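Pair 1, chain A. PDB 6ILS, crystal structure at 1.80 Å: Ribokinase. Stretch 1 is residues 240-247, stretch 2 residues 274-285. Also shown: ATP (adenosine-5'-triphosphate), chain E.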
# COMPACT_ATOMS: atom_id res chain seq x y z
N PRO A 240 20.53 -35.34 -16.41
CA PRO A 240 19.51 -34.47 -15.81
C PRO A 240 18.43 -35.29 -15.10
O PRO A 240 18.14 -36.41 -15.52
CB PRO A 240 18.91 -33.72 -17.01
CG PRO A 240 19.96 -33.81 -18.08
CD PRO A 240 20.61 -35.14 -17.87
N ILE A 241 17.88 -34.75 -14.03
CA ILE A 241 16.76 -35.37 -13.32
C ILE A 241 15.51 -34.56 -13.60
O ILE A 241 15.51 -33.34 -13.44
CB ILE A 241 17.01 -35.43 -11.81
CG1 ILE A 241 18.33 -36.14 -11.54
CG2 ILE A 241 15.88 -36.14 -11.09
CD1 ILE A 241 18.84 -35.92 -10.17
N GLN A 242 14.43 -35.22 -14.04
CA GLN A 242 13.20 -34.50 -14.30
C GLN A 242 12.15 -34.87 -13.27
O GLN A 242 12.09 -36.01 -12.81
CB GLN A 242 12.70 -34.78 -15.71
CG GLN A 242 13.66 -34.34 -16.81
CD GLN A 242 13.16 -34.68 -18.20
OE1 GLN A 242 13.72 -35.54 -18.89
NE2 GLN A 242 12.11 -34.01 -18.64
N GLN A 243 11.33 -33.89 -12.90
CA GLN A 243 10.24 -34.09 -11.94
C GLN A 243 9.01 -33.37 -12.46
O GLN A 243 9.03 -32.16 -12.69
CB GLN A 243 10.63 -33.57 -10.55
CG GLN A 243 9.50 -33.59 -9.50
CD GLN A 243 8.98 -34.99 -9.22
OE1 GLN A 243 9.73 -35.89 -8.85
NE2 GLN A 243 7.67 -35.18 -9.40
N SER A 244 7.92 -34.10 -12.69
CA SER A 244 6.71 -33.46 -13.20
C SER A 244 6.02 -32.75 -12.04
O SER A 244 6.44 -32.91 -10.90
CB SER A 244 5.79 -34.49 -13.85
OG SER A 244 5.46 -35.48 -12.91
N ILE A 245 4.98 -31.96 -12.30
CA ILE A 245 4.27 -31.36 -11.18
C ILE A 245 3.62 -32.46 -10.37
O ILE A 245 3.30 -33.52 -10.91
CB ILE A 245 3.17 -30.36 -11.60
CG1 ILE A 245 2.13 -31.04 -12.51
CG2 ILE A 245 3.77 -29.13 -12.24
CD1 ILE A 245 0.87 -30.23 -12.64
N ILE A 246 3.47 -32.22 -9.07
CA ILE A 246 2.55 -32.98 -8.24
C ILE A 246 1.21 -32.25 -8.39
O ILE A 246 1.05 -31.15 -7.89
CB ILE A 246 3.00 -33.04 -6.78
CG1 ILE A 246 4.44 -33.57 -6.65
CG2 ILE A 246 2.03 -33.86 -5.95
CD1 ILE A 246 4.62 -34.95 -7.14
N PRO A 247 0.25 -32.85 -9.11
CA PRO A 247 -0.91 -32.03 -9.47
C PRO A 247 -1.69 -31.56 -8.24
O PRO A 247 -1.83 -32.31 -7.28
CB PRO A 247 -1.74 -32.98 -10.34
CG PRO A 247 -0.77 -34.03 -10.80
CD PRO A 247 0.17 -34.21 -9.66
N SER A 274 18.44 -36.99 -1.29
CA SER A 274 18.92 -37.22 -2.67
C SER A 274 18.38 -36.14 -3.62
O SER A 274 17.36 -35.58 -3.32
CB SER A 274 18.52 -38.57 -3.14
OG SER A 274 17.14 -38.63 -3.44
N HIS A 275 19.06 -35.90 -4.73
CA HIS A 275 18.55 -34.90 -5.71
C HIS A 275 17.12 -35.27 -6.10
O HIS A 275 16.27 -34.39 -6.16
CB HIS A 275 19.46 -34.85 -6.94
CG HIS A 275 20.89 -34.54 -6.64
ND1 HIS A 275 21.24 -33.54 -5.80
CD2 HIS A 275 22.03 -35.08 -7.08
CE1 HIS A 275 22.55 -33.46 -5.74
NE2 HIS A 275 23.04 -34.40 -6.50
N GLU A 276 16.89 -36.55 -6.35
CA GLU A 276 15.54 -37.00 -6.69
C GLU A 276 14.54 -36.63 -5.59
O GLU A 276 13.48 -36.10 -5.88
CB GLU A 276 15.52 -38.51 -6.92
CG GLU A 276 16.14 -38.96 -8.23
CD GLU A 276 17.68 -38.99 -8.20
OE1 GLU A 276 18.29 -38.87 -7.11
OE2 GLU A 276 18.26 -39.16 -9.30
N GLU A 277 14.89 -36.93 -4.35
CA GLU A 277 14.02 -36.63 -3.21
C GLU A 277 13.84 -35.13 -3.04
O GLU A 277 12.74 -34.68 -2.68
CB GLU A 277 14.58 -37.23 -1.92
CG GLU A 277 14.44 -38.75 -1.78
CD GLU A 277 15.37 -39.37 -0.74
OE1 GLU A 277 16.29 -38.69 -0.23
OE2 GLU A 277 15.19 -40.57 -0.43
N CYS A 278 14.90 -34.36 -3.27
CA CYS A 278 14.83 -32.89 -3.19
C CYS A 278 13.83 -32.33 -4.18
O CYS A 278 13.00 -31.50 -3.83
CB CYS A 278 16.20 -32.25 -3.43
SG CYS A 278 17.37 -32.51 -2.11
N LEU A 279 13.90 -32.79 -5.43
CA LEU A 279 12.96 -32.34 -6.45
C LEU A 279 11.52 -32.71 -6.12
O LEU A 279 10.60 -31.92 -6.32
CB LEU A 279 13.33 -32.91 -7.81
CG LEU A 279 14.43 -32.21 -8.61
CD1 LEU A 279 14.61 -32.90 -9.96
CD2 LEU A 279 14.09 -30.74 -8.84
N ARG A 280 11.33 -33.94 -5.64
CA ARG A 280 9.98 -34.40 -5.30
C ARG A 280 9.38 -33.57 -4.18
O ARG A 280 8.21 -33.18 -4.24
CB ARG A 280 10.00 -35.88 -4.88
CG ARG A 280 9.27 -36.80 -5.83
CD ARG A 280 8.97 -38.15 -5.17
NE ARG A 280 7.55 -38.35 -4.92
CZ ARG A 280 7.06 -39.04 -3.90
NH1 ARG A 280 7.87 -39.60 -3.01
NH2 ARG A 280 5.75 -39.16 -3.74
N PHE A 281 10.18 -33.36 -3.15
CA PHE A 281 9.79 -32.57 -1.98
C PHE A 281 9.43 -31.15 -2.36
O PHE A 281 8.41 -30.61 -1.93
CB PHE A 281 10.92 -32.62 -0.95
CG PHE A 281 10.63 -31.93 0.34
CD1 PHE A 281 9.96 -32.60 1.37
CD2 PHE A 281 11.07 -30.63 0.56
CE1 PHE A 281 9.71 -31.97 2.58
CE2 PHE A 281 10.82 -29.99 1.76
CZ PHE A 281 10.13 -30.67 2.78
N ALA A 282 10.26 -30.54 -3.21
CA ALA A 282 9.97 -29.20 -3.73
C ALA A 282 8.67 -29.16 -4.53
O ALA A 282 7.87 -28.23 -4.38
CB ALA A 282 11.17 -28.69 -4.61
N ALA A 283 8.46 -30.16 -5.38
CA ALA A 283 7.25 -30.21 -6.20
C ALA A 283 6.00 -30.33 -5.33
O ALA A 283 4.98 -29.70 -5.60
CB ALA A 283 7.33 -31.37 -7.17
N ALA A 284 6.09 -31.14 -4.28
CA ALA A 284 4.96 -31.31 -3.36
C ALA A 284 4.67 -30.01 -2.64
O ALA A 284 3.52 -29.62 -2.48
CB ALA A 284 5.26 -32.43 -2.35
N ALA A 285 5.72 -29.29 -2.23
CA ALA A 285 5.48 -28.07 -1.46
C ALA A 285 4.87 -27.01 -2.35
O ALA A 285 3.95 -26.31 -1.94
CB ALA A 285 6.77 -27.57 -0.82
PG ATP E . 8.54 -19.08 -11.07
O1G ATP E . 9.96 -18.92 -10.65
O2G ATP E . 7.60 -18.54 -10.00
O3G ATP E . 8.26 -18.31 -12.33
PB ATP E . 7.43 -21.24 -12.49
O1B ATP E . 7.45 -22.70 -12.40
O2B ATP E . 7.96 -20.89 -13.80
O3B ATP E . 8.32 -20.65 -11.33
PA ATP E . 4.57 -21.13 -11.96
O1A ATP E . 3.88 -21.69 -13.20
O2A ATP E . 3.73 -20.05 -11.35
O3A ATP E . 5.98 -20.53 -12.37
O5' ATP E . 4.74 -22.28 -10.91
C5' ATP E . 5.46 -22.05 -9.71
C4' ATP E . 5.65 -23.46 -9.00
O4' ATP E . 4.26 -24.10 -8.78
C3' ATP E . 6.29 -24.23 -9.76
O3' ATP E . 7.17 -25.07 -8.99
C2' ATP E . 5.18 -25.20 -10.52
O2' ATP E . 5.87 -26.41 -10.93
C1' ATP E . 4.24 -25.37 -9.67
N9 ATP E . 2.93 -25.35 -10.34
C8 ATP E . 2.26 -24.59 -11.27
N7 ATP E . 1.03 -25.15 -11.44
C5 ATP E . 0.94 -26.24 -10.62
C6 ATP E . -0.09 -27.16 -10.40
N6 ATP E . -1.38 -27.20 -11.03
N1 ATP E . 0.09 -28.16 -9.54
C2 ATP E . 1.28 -28.27 -8.84
N3 ATP E . 2.28 -27.38 -9.03
C4 ATP E . 2.11 -26.36 -9.93
O HOH W 1 12.32 -36.47 -8.50
O HOH W 2 4.27 -29.37 -8.22

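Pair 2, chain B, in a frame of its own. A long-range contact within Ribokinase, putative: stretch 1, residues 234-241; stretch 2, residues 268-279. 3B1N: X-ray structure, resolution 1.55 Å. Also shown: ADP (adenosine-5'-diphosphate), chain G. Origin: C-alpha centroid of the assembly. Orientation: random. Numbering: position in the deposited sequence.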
# COMPACT_ATOMS: atom_id res chain seq x y z
N THR B 234 5.59 -35.85 -4.10
CA THR B 234 5.04 -34.50 -4.10
C THR B 234 3.60 -34.53 -4.62
O THR B 234 3.31 -35.05 -5.71
CB THR B 234 5.88 -33.56 -4.99
OG1 THR B 234 7.24 -33.53 -4.50
CG2 THR B 234 5.29 -32.13 -4.98
N GLU B 235 2.70 -33.97 -3.82
CA GLU B 235 1.31 -33.80 -4.20
C GLU B 235 1.21 -32.51 -4.97
O GLU B 235 1.65 -31.46 -4.49
CB GLU B 235 0.43 -33.69 -2.94
CG GLU B 235 0.57 -34.83 -1.97
CD GLU B 235 0.40 -36.16 -2.65
OE1 GLU B 235 -0.57 -36.34 -3.44
OE2 GLU B 235 1.27 -37.03 -2.42
N GLN B 236 0.65 -32.59 -6.17
CA GLN B 236 0.28 -31.40 -6.92
C GLN B 236 -1.19 -31.14 -6.59
O GLN B 236 -2.09 -31.86 -7.04
CB GLN B 236 0.44 -31.63 -8.41
CG GLN B 236 1.87 -32.01 -8.84
CD GLN B 236 2.84 -30.85 -8.73
OE1 GLN B 236 4.03 -31.04 -8.43
NE2 GLN B 236 2.35 -29.64 -8.93
N ILE B 237 -1.45 -30.10 -5.80
CA ILE B 237 -2.78 -29.84 -5.35
C ILE B 237 -3.43 -28.84 -6.31
O ILE B 237 -2.88 -27.74 -6.49
CB ILE B 237 -2.74 -29.17 -3.94
CG1 ILE B 237 -1.95 -30.02 -2.92
CG2 ILE B 237 -4.18 -28.82 -3.44
CD1 ILE B 237 -2.55 -31.45 -2.72
N PRO B 238 -4.57 -29.19 -6.89
CA PRO B 238 -5.23 -28.22 -7.79
C PRO B 238 -5.90 -27.11 -7.04
O PRO B 238 -6.39 -27.33 -5.92
CB PRO B 238 -6.30 -29.05 -8.50
CG PRO B 238 -6.41 -30.35 -7.74
CD PRO B 238 -5.29 -30.47 -6.76
N ALA B 239 -6.00 -25.95 -7.68
CA ALA B 239 -6.92 -24.94 -7.19
C ALA B 239 -8.37 -25.35 -7.36
O ALA B 239 -8.70 -26.15 -8.25
CB ALA B 239 -6.67 -23.59 -7.91
N VAL B 240 -9.24 -24.80 -6.54
CA VAL B 240 -10.68 -24.89 -6.74
C VAL B 240 -11.09 -23.60 -7.45
O VAL B 240 -10.72 -22.52 -7.00
CB VAL B 240 -11.44 -25.04 -5.38
CG1 VAL B 240 -12.95 -25.05 -5.55
CG2 VAL B 240 -11.06 -26.36 -4.76
N ARG B 241 -11.83 -23.73 -8.55
CA ARG B 241 -12.33 -22.52 -9.24
C ARG B 241 -13.13 -21.65 -8.31
O ARG B 241 -14.10 -22.10 -7.71
CB ARG B 241 -13.19 -22.94 -10.47
CG ARG B 241 -13.63 -21.77 -11.34
CD ARG B 241 -13.65 -22.17 -12.82
NE ARG B 241 -12.81 -21.25 -13.59
CZ ARG B 241 -11.52 -21.44 -13.88
NH1 ARG B 241 -10.85 -20.53 -14.58
NH2 ARG B 241 -10.89 -22.54 -13.46
N ASP B 268 -4.81 -37.85 4.37
CA ASP B 268 -3.61 -37.94 3.57
C ASP B 268 -3.26 -36.57 2.99
O ASP B 268 -4.10 -35.64 3.02
CB ASP B 268 -3.67 -39.06 2.52
CG ASP B 268 -4.79 -38.91 1.54
OD1 ASP B 268 -5.27 -37.79 1.30
OD2 ASP B 268 -5.22 -39.94 0.94
N TRP B 269 -2.02 -36.40 2.54
CA TRP B 269 -1.60 -35.08 2.05
C TRP B 269 -2.43 -34.63 0.87
O TRP B 269 -2.77 -33.45 0.76
CB TRP B 269 -0.12 -35.07 1.67
CG TRP B 269 0.77 -35.00 2.86
CD1 TRP B 269 1.72 -35.92 3.23
CD2 TRP B 269 0.79 -33.99 3.85
NE1 TRP B 269 2.35 -35.53 4.39
CE2 TRP B 269 1.83 -34.32 4.78
CE3 TRP B 269 0.09 -32.80 4.03
CZ2 TRP B 269 2.11 -33.52 5.91
CZ3 TRP B 269 0.40 -32.00 5.13
CH2 TRP B 269 1.40 -32.37 6.06
N ALA B 270 -2.78 -35.55 -0.02
CA ALA B 270 -3.61 -35.21 -1.17
C ALA B 270 -4.93 -34.58 -0.74
O ALA B 270 -5.44 -33.59 -1.33
CB ALA B 270 -3.91 -36.51 -2.00
N THR B 271 -5.52 -35.15 0.31
CA THR B 271 -6.81 -34.69 0.77
C THR B 271 -6.71 -33.44 1.67
O THR B 271 -7.53 -32.53 1.59
CB THR B 271 -7.58 -35.82 1.51
OG1 THR B 271 -7.67 -36.92 0.59
CG2 THR B 271 -8.99 -35.41 1.90
N ALA B 272 -5.70 -33.41 2.53
CA ALA B 272 -5.49 -32.24 3.40
C ALA B 272 -5.23 -31.05 2.48
O ALA B 272 -5.75 -29.96 2.73
CB ALA B 272 -4.29 -32.44 4.31
N GLY B 273 -4.42 -31.28 1.47
CA GLY B 273 -4.10 -30.20 0.50
C GLY B 273 -5.35 -29.73 -0.22
O GLY B 273 -5.52 -28.52 -0.40
N ARG B 274 -6.22 -30.65 -0.64
CA ARG B 274 -7.40 -30.22 -1.38
C ARG B 274 -8.36 -29.46 -0.48
O ARG B 274 -9.02 -28.51 -0.92
CB ARG B 274 -8.06 -31.45 -2.04
CG ARG B 274 -7.31 -31.86 -3.27
CD ARG B 274 -7.83 -33.21 -3.78
NE ARG B 274 -7.23 -33.50 -5.10
CZ ARG B 274 -5.96 -33.85 -5.29
NH1 ARG B 274 -5.08 -33.95 -4.29
NH2 ARG B 274 -5.54 -34.10 -6.56
N LEU B 275 -8.45 -29.86 0.80
CA LEU B 275 -9.31 -29.12 1.71
C LEU B 275 -8.78 -27.68 1.88
O LEU B 275 -9.58 -26.75 1.87
CB LEU B 275 -9.43 -29.85 3.08
CG LEU B 275 -10.30 -29.11 4.08
CD1 LEU B 275 -11.77 -29.04 3.65
CD2 LEU B 275 -10.21 -29.85 5.45
N ALA B 276 -7.47 -27.56 2.09
CA ALA B 276 -6.79 -26.26 2.23
C ALA B 276 -7.10 -25.41 0.98
O ALA B 276 -7.45 -24.22 1.08
CB ALA B 276 -5.32 -26.50 2.37
N SER B 277 -6.93 -26.00 -0.20
CA SER B 277 -7.16 -25.34 -1.49
C SER B 277 -8.61 -24.86 -1.60
O SER B 277 -8.88 -23.69 -1.98
CB SER B 277 -6.84 -26.35 -2.58
OG SER B 277 -6.99 -25.69 -3.83
N LEU B 278 -9.54 -25.70 -1.16
CA LEU B 278 -10.94 -25.30 -1.14
C LEU B 278 -11.16 -24.11 -0.22
O LEU B 278 -11.84 -23.14 -0.61
CB LEU B 278 -11.85 -26.44 -0.71
CG LEU B 278 -13.30 -26.11 -0.48
CD1 LEU B 278 -13.98 -25.58 -1.73
CD2 LEU B 278 -14.02 -27.37 0.02
N MET B 279 -10.57 -24.14 0.98
CA MET B 279 -10.79 -22.98 1.88
C MET B 279 -10.25 -21.68 1.26
O MET B 279 -10.92 -20.65 1.41
CB MET B 279 -10.10 -23.25 3.22
CG MET B 279 -10.75 -24.46 4.00
SD MET B 279 -12.44 -24.24 4.48
CE MET B 279 -12.28 -23.12 5.90
PB ADP G . -1.02 -16.12 0.23
O1B ADP G . -0.06 -15.29 -0.61
O2B ADP G . -0.28 -16.71 1.39
O3B ADP G . -2.34 -15.58 0.65
PA ADP G . -1.73 -17.75 -2.18
O1A ADP G . -2.02 -16.47 -2.98
O2A ADP G . -0.68 -18.70 -2.67
O3A ADP G . -1.32 -17.47 -0.68
O5' ADP G . -3.16 -18.39 -2.10
C5' ADP G . -3.28 -19.53 -1.23
C4' ADP G . -4.26 -20.57 -1.76
O4' ADP G . -5.57 -19.97 -1.89
C3' ADP G . -3.91 -21.11 -3.17
O3' ADP G . -2.93 -22.16 -3.10
C2' ADP G . -5.29 -21.49 -3.67
O2' ADP G . -5.65 -22.79 -3.17
C1' ADP G . -6.21 -20.47 -3.06
N9 ADP G . -6.35 -19.32 -4.00
C8 ADP G . -5.63 -18.16 -4.07
N7 ADP G . -6.07 -17.40 -5.13
C5 ADP G . -7.00 -18.11 -5.75
C6 ADP G . -7.83 -17.91 -6.94
N6 ADP G . -7.68 -16.75 -7.64
N1 ADP G . -8.69 -18.85 -7.28
C2 ADP G . -8.83 -20.00 -6.57
N3 ADP G . -8.12 -20.24 -5.46
C4 ADP G . -7.20 -19.37 -5.03
O HOH W 3 -2.35 -34.98 -4.79
O HOH W 4 -8.05 -23.00 -4.54

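The sharpest difference lies at the matched positions Leu A279 and Gly B273, whose CA atoms superpose within 0.2 Å. In pair 1 the helix supplies the bulk: Leu A279 points toward the strand, and its CD1 packs 3.7 Å from CG2 of Ile A241. In pair 2 the helix has no side chain here, and the strand fills the space instead. CD1 of Ile B237 occupies it so fully that an ideal CB on Gly B273 would lie 2.4 Å from that atom, a clash, while CG2 of Ile B237 approaches the carbonyl O of Gly B273 to 3.3 Å.

The backbone framework is common to both. A short strand runs roughly parallel to a helix, at 23° in pair 1 and 29° in pair 2, with axes 8.7 and 8.5 Å apart at closest approach; the central residues superpose with an RMSD of 0.5 Å. The buried areas are also alike, 466 and 460 Å². Each helix is N-capped at matched positions: OG of Ser A274 accepts from N of Glu A277 (3.0 Å), and OD1 of Asp B268 accepts from N of Thr B271 (2.8 Å).

Gln A243 matches Ile B237, and the exchange changes the chemistry around it. Gln A243 lays its CG 3.9 Å from CB of Ala A283, while its OE1 accepts from water 1 (2.7 Å), which also donates to O of Glu A276 (2.9 Å). The side chain of Ile B237 offers no polar group, and in pair 2 a water near this position, water 3, links two side chains: it donates to OE1 of Glu B235 (2.6 Å) and accepts from NH1 of Arg B274 (3.0 Å). The Arg B274 side chain leaves the helix sideways but is extended, and its end comes nearer the strand, with CD of Pro B238 over one face of the guanidinium, 3.6 Å from NH2 of Arg B274. Arg A280, at the matched position, places its side-chain centre 4.4 Å away after superposition.

Farther along, Ala A283 and Ser B277 are matched, and one hydroxyl separates their roles. CB of Ala A283 makes an apolar contact with CG1 of Ile A246 at 3.7 Å. Ser B277 donates from OG to O of Pro B238 (2.7 Å), the only direct hydrogen bond across either pair, and its OG also accepts from O2' of ADP (3.3 Å). A water nevertheless joins the backbones in both: water 2 links N of Ile A246 (3.1 Å) to O of Ala A283 (2.7 Å), and water 4 links N of Val B240 (2.9 Å) to O of Ser B277 (2.8 Å).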